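Local coordinates for 3-keto-5-aminohexanoate cleavage protein (Archaeoglobus fulgidus, PDB 3LOT) that probably cleaves 3-keto-5-aminohexanoate as a zinc-dependent member of the beta-keto acid cleavage enzyme family, at residues G117-A122 with H203-G208; F121-L126 with E140-T145. All blocks are in the same frame, centred on the assembly; numbering follows the deposited sequence.

Interaction 1: residues G117-A122 with H203-G208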
ATOM      1  N   GLY D 117      19.676  -9.788  -9.283  1.00 12.60           N
ATOM      2  CA  GLY D 117      19.401  -9.298 -10.643  1.00 13.63           C
ATOM      3  C   GLY D 117      20.475  -8.401 -11.198  1.00 13.65           C
ATOM      4  O   GLY D 117      21.306  -7.912 -10.440  1.00 14.36           O
ATOM      5  N   SER D 118      20.464  -8.189 -12.517  1.00 12.82           N
ATOM      6  CA  SER D 118      21.374  -7.264 -13.159  1.00 12.22           C
ATOM      7  C   SER D 118      20.819  -5.855 -12.947  1.00 12.51           C
ATOM      8  O   SER D 118      19.605  -5.648 -12.959  1.00 12.75           O
ATOM      9  CB  SER D 118      21.512  -7.558 -14.642  1.00 12.75           C
ATOM     10  OG  SER D 118      22.067  -8.809 -14.824  1.00 13.10           O
HETATM   11  N   MSE D 119      21.690  -4.875 -12.715  1.00 11.74           N
HETATM   12  CA  MSE D 119      21.185  -3.522 -12.425  1.00 10.95           C
HETATM   13  C   MSE D 119      22.279  -2.504 -12.665  1.00 11.18           C
HETATM   14  O   MSE D 119      23.448  -2.832 -12.599  1.00 11.81           O
HETATM   15  CB  MSE D 119      20.715  -3.443 -10.945  1.00 10.59           C
HETATM   16  CG  MSE D 119      21.811  -3.620  -9.926  1.00 11.06           C
HETATM   17 SE   MSE D 119      21.250  -3.833  -8.081  0.75  8.26          SE
HETATM   18  CE  MSE D 119      20.717  -1.986  -7.724  1.00  8.32           C
ATOM     19  N   ASN D 120      21.894  -1.246 -12.857  1.00 10.54           N
ATOM     20  CA  ASN D 120      22.832  -0.135 -12.663  1.00 10.50           C
ATOM     21  C   ASN D 120      23.118  -0.094 -11.185  1.00 11.17           C
ATOM     22  O   ASN D 120      22.287  -0.464 -10.372  1.00 11.58           O
ATOM     23  CB  ASN D 120      22.248   1.188 -13.143  1.00  8.73           C
ATOM     24  CG  ASN D 120      21.984   1.197 -14.646  1.00 10.91           C
ATOM     25  OD1 ASN D 120      22.534   0.380 -15.388  1.00 12.58           O
ATOM     26  ND2 ASN D 120      21.185   2.146 -15.105  1.00  8.74           N
ATOM     27  N   PHE D 121      24.311   0.331 -10.848  1.00 11.89           N
ATOM     28  CA  PHE D 121      24.743   0.456  -9.481  1.00 12.94           C
ATOM     29  C   PHE D 121      25.798   1.534  -9.498  1.00 11.98           C
ATOM     30  O   PHE D 121      26.942   1.249  -9.721  1.00 11.16           O
ATOM     31  CB  PHE D 121      25.293  -0.877  -8.974  1.00 13.38           C
ATOM     32  CG  PHE D 121      25.451  -0.930  -7.479  1.00 16.34           C
ATOM     33  CD1 PHE D 121      26.085   0.107  -6.782  1.00 17.94           C
ATOM     34  CD2 PHE D 121      24.995  -2.023  -6.764  1.00 18.80           C
ATOM     35  CE1 PHE D 121      26.245   0.028  -5.395  1.00 19.02           C
ATOM     36  CE2 PHE D 121      25.150  -2.084  -5.388  1.00 17.54           C
ATOM     37  CZ  PHE D 121      25.769  -1.074  -4.717  1.00 17.08           C
ATOM     38  N   ALA D 122      25.349   2.790  -9.329  1.00 11.87           N
ATOM     39  CA  ALA D 122      26.119   3.980  -9.645  1.00 11.67           C
ATOM     40  C   ALA D 122      26.400   4.832  -8.417  1.00 10.69           C
ATOM     41  O   ALA D 122      25.487   5.155  -7.657  1.00 10.15           O
ATOM     42  CB  ALA D 122      25.363   4.817 -10.746  1.00 11.24           C
ATOM     43  N   HIS D 203      18.178  -0.780   0.431  1.00 11.37           N
ATOM     44  CA  HIS D 203      17.467   0.458   0.079  1.00 11.30           C
ATOM     45  C   HIS D 203      18.433   1.602  -0.067  1.00 12.13           C
ATOM     46  O   HIS D 203      19.253   1.841   0.822  1.00 12.87           O
ATOM     47  CB  HIS D 203      16.403   0.754   1.166  1.00 11.08           C
ATOM     48  CG  HIS D 203      15.223  -0.183   1.111  1.00 10.63           C
ATOM     49  ND1 HIS D 203      14.028   0.152   0.501  1.00  8.12           N
ATOM     50  CD2 HIS D 203      15.072  -1.454   1.554  1.00 10.48           C
ATOM     51  CE1 HIS D 203      13.189  -0.863   0.591  1.00  9.99           C
ATOM     52  NE2 HIS D 203      13.804  -1.863   1.208  1.00 13.05           N
ATOM     53  N   GLY D 204      18.314   2.320  -1.174  1.00 11.90           N
ATOM     54  CA  GLY D 204      18.989   3.581  -1.372  1.00 11.87           C
ATOM     55  C   GLY D 204      20.117   3.561  -2.389  1.00 11.39           C
ATOM     56  O   GLY D 204      20.881   4.496  -2.450  1.00 12.22           O
ATOM     57  N   ILE D 205      20.279   2.499  -3.156  1.00 11.95           N
ATOM     58  CA  ILE D 205      21.284   2.471  -4.207  1.00 11.89           C
ATOM     59  C   ILE D 205      20.740   3.199  -5.445  1.00 12.46           C
ATOM     60  O   ILE D 205      19.555   3.061  -5.802  1.00 11.38           O
ATOM     61  CB  ILE D 205      21.729   1.032  -4.582  1.00 11.63           C
ATOM     62  CG1 ILE D 205      22.338   0.324  -3.371  1.00 12.97           C
ATOM     63  CG2 ILE D 205      22.724   1.050  -5.754  1.00 13.16           C
ATOM     64  CD1 ILE D 205      23.476   1.015  -2.721  1.00 13.24           C
ATOM     65  N   LEU D 206      21.612   3.991  -6.087  1.00 12.22           N
ATOM     66  CA  LEU D 206      21.257   4.634  -7.345  1.00 12.68           C
ATOM     67  C   LEU D 206      21.304   3.499  -8.366  1.00 13.40           C
ATOM     68  O   LEU D 206      22.389   3.006  -8.701  1.00 12.86           O
ATOM     69  CB  LEU D 206      22.205   5.795  -7.677  1.00 12.95           C
ATOM     70  CG  LEU D 206      22.033   6.514  -9.050  1.00 11.65           C
ATOM     71  CD1 LEU D 206      20.610   6.987  -9.259  1.00 11.96           C
ATOM     72  CD2 LEU D 206      23.001   7.643  -9.291  1.00 13.70           C
ATOM     73  N   GLY D 207      20.123   3.112  -8.872  1.00 12.96           N
ATOM     74  CA  GLY D 207      19.965   1.927  -9.698  1.00 13.58           C
ATOM     75  C   GLY D 207      18.994   0.947  -9.079  1.00 13.11           C
ATOM     76  O   GLY D 207      18.540  -0.002  -9.736  1.00 12.34           O
ATOM     77  N   GLY D 208      18.675   1.171  -7.806  1.00 13.44           N
ATOM     78  CA  GLY D 208      17.716   0.371  -7.078  1.00 12.43           C
ATOM     79  C   GLY D 208      16.616   1.163  -6.450  1.00 12.30           C
ATOM     80  O   GLY D 208      16.452   2.360  -6.723  1.00 11.96           O
TER
HETATM   81  O   HOH W   1      24.410   4.354  -5.214  1.00 20.42           O

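Interaction 2: residues F121-L126 with E140-T145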
ATOM      1  N   PHE D 121      24.311   0.331 -10.848  1.00 11.89           N
ATOM      2  CA  PHE D 121      24.743   0.456  -9.481  1.00 12.94           C
ATOM      3  C   PHE D 121      25.798   1.534  -9.498  1.00 11.98           C
ATOM      4  O   PHE D 121      26.942   1.249  -9.721  1.00 11.16           O
ATOM      5  CB  PHE D 121      25.293  -0.877  -8.974  1.00 13.38           C
ATOM      6  CG  PHE D 121      25.451  -0.930  -7.479  1.00 16.34           C
ATOM      7  CD1 PHE D 121      26.085   0.107  -6.782  1.00 17.94           C
ATOM      8  CD2 PHE D 121      24.995  -2.023  -6.764  1.00 18.80           C
ATOM      9  CE1 PHE D 121      26.245   0.028  -5.395  1.00 19.02           C
ATOM     10  CE2 PHE D 121      25.150  -2.084  -5.388  1.00 17.54           C
ATOM     11  CZ  PHE D 121      25.769  -1.074  -4.717  1.00 17.08           C
ATOM     12  N   ALA D 122      25.349   2.790  -9.329  1.00 11.87           N
ATOM     13  CA  ALA D 122      26.119   3.980  -9.645  1.00 11.67           C
ATOM     14  C   ALA D 122      26.400   4.832  -8.417  1.00 10.69           C
ATOM     15  O   ALA D 122      25.487   5.155  -7.657  1.00 10.15           O
ATOM     16  CB  ALA D 122      25.363   4.817 -10.746  1.00 11.24           C
ATOM     17  N   ILE D 123      27.686   5.137  -8.211  1.00 10.97           N
ATOM     18  CA  ILE D 123      28.174   6.049  -7.166  1.00 12.48           C
ATOM     19  C   ILE D 123      28.984   7.220  -7.680  1.00 12.49           C
ATOM     20  O   ILE D 123      29.603   7.940  -6.915  1.00 13.26           O
ATOM     21  CB  ILE D 123      28.974   5.282  -6.112  1.00 12.96           C
ATOM     22  CG1 ILE D 123      30.229   4.578  -6.717  1.00 13.60           C
ATOM     23  CG2 ILE D 123      28.018   4.307  -5.423  1.00 11.85           C
ATOM     24  CD1 ILE D 123      30.891   3.595  -5.726  1.00 12.49           C
ATOM     25  N   HIS D 124      28.955   7.448  -8.986  1.00 13.97           N
ATOM     26  CA  HIS D 124      29.586   8.621  -9.559  1.00 14.06           C
ATOM     27  C   HIS D 124      29.164   9.952  -8.933  1.00 15.70           C
ATOM     28  O   HIS D 124      29.984  10.857  -8.928  1.00 15.87           O
ATOM     29  CB  HIS D 124      29.466   8.675 -11.092  1.00 14.38           C
ATOM     30  CG  HIS D 124      28.061   8.795 -11.602  1.00 14.39           C
ATOM     31  ND1 HIS D 124      27.197   7.723 -11.656  1.00 14.97           N
ATOM     32  CD2 HIS D 124      27.374   9.856 -12.085  1.00 14.31           C
ATOM     33  CE1 HIS D 124      26.035   8.124 -12.131  1.00 16.66           C
ATOM     34  NE2 HIS D 124      26.116   9.409 -12.416  1.00 15.18           N
ATOM     35  N   PRO D 125      27.932  10.083  -8.383  1.00 16.56           N
ATOM     36  CA  PRO D 125      27.596  11.358  -7.713  1.00 17.40           C
ATOM     37  C   PRO D 125      28.475  11.740  -6.479  1.00 18.25           C
ATOM     38  O   PRO D 125      28.578  12.928  -6.121  1.00 18.40           O
ATOM     39  CB  PRO D 125      26.144  11.132  -7.292  1.00 17.41           C
ATOM     40  CG  PRO D 125      25.620  10.184  -8.332  1.00 17.31           C
ATOM     41  CD  PRO D 125      26.730   9.227  -8.490  1.00 16.04           C
ATOM     42  N   LEU D 126      29.093  10.751  -5.841  1.00 19.24           N
ATOM     43  CA  LEU D 126      30.054  10.994  -4.748  1.00 19.33           C
ATOM     44  C   LEU D 126      31.227  11.874  -5.127  1.00 20.16           C
ATOM     45  O   LEU D 126      31.855  12.465  -4.230  1.00 19.73           O
ATOM     46  CB  LEU D 126      30.589   9.682  -4.180  1.00 19.31           C
ATOM     47  CG  LEU D 126      29.515   8.844  -3.509  1.00 20.21           C
ATOM     48  CD1 LEU D 126      30.040   7.466  -3.076  1.00 20.24           C
ATOM     49  CD2 LEU D 126      28.949   9.660  -2.356  1.00 20.42           C
ATOM     50  N   GLU D 140      38.679   7.405 -10.202  1.00 15.88           N
ATOM     51  CA  GLU D 140      38.497   6.547 -11.362  1.00 17.01           C
ATOM     52  C   GLU D 140      37.407   5.469 -11.140  1.00 16.09           C
ATOM     53  O   GLU D 140      36.502   5.283 -11.981  1.00 15.66           O
ATOM     54  CB  GLU D 140      39.809   5.895 -11.710  1.00 17.90           C
ATOM     55  CG  GLU D 140      39.652   4.912 -12.854  1.00 24.84           C
ATOM     56  CD  GLU D 140      40.945   4.678 -13.627  1.00 33.04           C
ATOM     57  OE1 GLU D 140      42.025   5.026 -13.087  1.00 38.17           O
ATOM     58  OE2 GLU D 140      40.866   4.148 -14.776  1.00 39.33           O
ATOM     59  N   TYR D 141      37.483   4.787 -10.011  1.00 14.48           N
ATOM     60  CA  TYR D 141      36.482   3.804  -9.630  1.00 14.62           C
ATOM     61  C   TYR D 141      35.070   4.390  -9.579  1.00 13.98           C
ATOM     62  O   TYR D 141      34.107   3.831 -10.130  1.00 13.92           O
ATOM     63  CB  TYR D 141      36.851   3.206  -8.272  1.00 14.90           C
ATOM     64  CG  TYR D 141      35.774   2.380  -7.648  1.00 15.69           C
ATOM     65  CD1 TYR D 141      35.308   1.217  -8.263  1.00 18.10           C
ATOM     66  CD2 TYR D 141      35.215   2.756  -6.443  1.00 16.11           C
ATOM     67  CE1 TYR D 141      34.303   0.443  -7.674  1.00 21.63           C
ATOM     68  CE2 TYR D 141      34.217   2.007  -5.850  1.00 17.75           C
ATOM     69  CZ  TYR D 141      33.761   0.856  -6.463  1.00 19.98           C
ATOM     70  OH  TYR D 141      32.762   0.128  -5.849  1.00 18.58           O
ATOM     71  N   LEU D 142      34.938   5.528  -8.923  1.00 13.16           N
ATOM     72  CA  LEU D 142      33.635   6.130  -8.755  1.00 13.65           C
ATOM     73  C   LEU D 142      33.040   6.530 -10.142  1.00 13.72           C
ATOM     74  O   LEU D 142      31.872   6.251 -10.425  1.00 13.53           O
ATOM     75  CB  LEU D 142      33.739   7.343  -7.815  1.00 14.16           C
ATOM     76  CG  LEU D 142      34.241   7.121  -6.375  1.00 13.04           C
ATOM     77  CD1 LEU D 142      34.316   8.488  -5.691  1.00 10.83           C
ATOM     78  CD2 LEU D 142      33.335   6.146  -5.588  1.00 13.59           C
ATOM     79  N   GLU D 143      33.854   7.164 -10.983  1.00 13.04           N
ATOM     80  CA  GLU D 143      33.442   7.518 -12.347  1.00 13.72           C
ATOM     81  C   GLU D 143      33.018   6.329 -13.188  1.00 13.81           C
ATOM     82  O   GLU D 143      32.025   6.404 -13.924  1.00 12.10           O
ATOM     83  CB  GLU D 143      34.567   8.232 -13.081  1.00 14.94           C
ATOM     84  CG  GLU D 143      34.238   8.611 -14.529  1.00 17.06           C
ATOM     85  CD  GLU D 143      32.916   9.395 -14.702  1.00 20.12           C
ATOM     86  OE1 GLU D 143      32.500  10.164 -13.789  1.00 21.51           O
ATOM     87  OE2 GLU D 143      32.268   9.194 -15.765  1.00 22.49           O
HETATM   88  N   MSE D 144      33.790   5.244 -13.102  1.00 12.96           N
HETATM   89  CA  MSE D 144      33.490   4.079 -13.896  1.00 13.64           C
HETATM   90  C   MSE D 144      32.194   3.408 -13.568  1.00 11.94           C
HETATM   91  O   MSE D 144      31.587   2.817 -14.467  1.00 11.60           O
HETATM   92  CB  MSE D 144      34.656   3.101 -13.886  1.00 14.44           C
HETATM   93  CG  MSE D 144      35.715   3.650 -14.820  1.00 20.75           C
HETATM   94 SE   MSE D 144      37.343   2.659 -14.792  0.75 34.14          SE
HETATM   95  CE  MSE D 144      38.580   3.805 -15.883  1.00 32.72           C
ATOM     96  N   THR D 145      31.716   3.522 -12.329  1.00 10.99           N
ATOM     97  CA  THR D 145      30.357   3.000 -12.020  1.00 11.13           C
ATOM     98  C   THR D 145      29.188   3.650 -12.832  1.00 11.38           C
ATOM     99  O   THR D 145      28.049   3.085 -12.897  1.00 11.65           O
ATOM    100  CB  THR D 145      30.047   3.045 -10.495  1.00 10.75           C
ATOM    101  OG1 THR D 145      29.856   4.413 -10.047  1.00 10.65           O
ATOM    102  CG2 THR D 145      31.211   2.359  -9.712  1.00  8.95           C
TER
HETATM  103  O   HOH W   2      26.093   1.411 -12.899  1.00 11.03           O

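Interaction 1: residues G117-A122 with H203-G208
Ala122 and Leu206 join the two backbones: Ala122 N donates to Leu206 O over 3.0 Å, nearly straight at 165° and in the carbonyl plane. A water completes the link. It donates to Ala122 O and accepts from Leu206 N. Further back, Gly207 CA lies 3.4 Å from Asn120 O, a CA-H...O contact to a buried carbonyl with no hydrogen-bond partner in the model. A CB on Gly207 would collide with that oxygen, and its backbone angles in the type II turn Ile205-Gly208 also call for glycine.

Phe121 and Ile205 carry the side-chain contact. CB of Phe121 points away from 203-208, but CG is anti to the backbone N (chi1 -166°), and the ring lies against Ile205. Ile205 CG2 sits over one face of the ring, 3.6 Å from the centroid and 8° off the normal, a CH-pi contact. Ile205 CD1 touches the rim at Phe121 CZ (3.7 Å). The methyl CE of selenomethionine Met119 lies 3.6 Å from Gly207 O and also packs on Ile205 CG2. An alanine in place of Phe121 would probably open a gap beside Ile205 and leave its CG2 and CD1 without the ring they pack on.

The Phe121 side chain is about 8 Å from the zinc ion bound by His50, His52 and Glu262. The contact joins short strand 119-120 and the residues after it to the loop after strand 197-203 of the TIM barrel, beside its metal site.

Interaction 2: residues F121-L126 with E140-T145
Thr145 OG1 is gripped from two sides of the contact. It accepts a hydrogen bond from Ile123 N over 2.9 Å, with a nearly straight angle of 164° at the hydrogen. It also donates to Leu142 O, three residues back, over 2.8 Å. That donor is tilted 18° from the carbonyl plane. The hydroxyl oxygen lies between the backbone N and the carbonyl carbon of Thr145 (chi1 71°), which puts it near both partners. A water links the backbones: it accepts from Phe121 N and donates to Thr145 O at 2.6 Å.

The apolar part is built on Ile123. Its side chain crosses that of Leu142 at about a right angle, with Ile123 CD1 3.5 Å from Leu142 CD2. The same CD1 meets the Tyr141 ring obliquely, 3.7 Å from CE2. Thr145 CG2 stands above one face of that ring, offset toward the rim. Tyr141 OH is hydrogen-bonded to Thr92. On the far branch of Leu142, CD1 packs loosely against Leu126 CB at 4.2 Å. His124 CB rests 3.5 Å from Leu142 O, and Pro125 CD lies above one face of the His124 ring, offset toward its rim. Glu143 makes a salt bridge with Arg146, which His124 also touches.

The chemistry is thus divided. Aliphatic branches and one tyrosine ring pack the two segments together. The polar links are the water and one hydroxyl. Used as both acceptor and donor, that hydroxyl satisfies the N-H of buried Ile123 and ties it to a carbonyl of helix 137-144, so a single side chain holds the loop to the helix.

Overall arrangement
From the N terminus, both contacts start from the same run of chain after barrel strand 111-115. Residues 117-122 serve interaction 1 and residues 121-126 serve interaction 2, with Phe121 and Ala122 shared. The chain then closes a short loop, returning at 140-145 on helix 137-144. It goes on through strands 170-175 and 197-203 before 203-208 closes the long loop of interaction 1. The short closure is nested inside the long one. The two meet where Leu206 CD2 packs on Pro125 CG. Together they tie helix 137-144 and the loop after strand 197-203 to one segment, which also touches the second subunit.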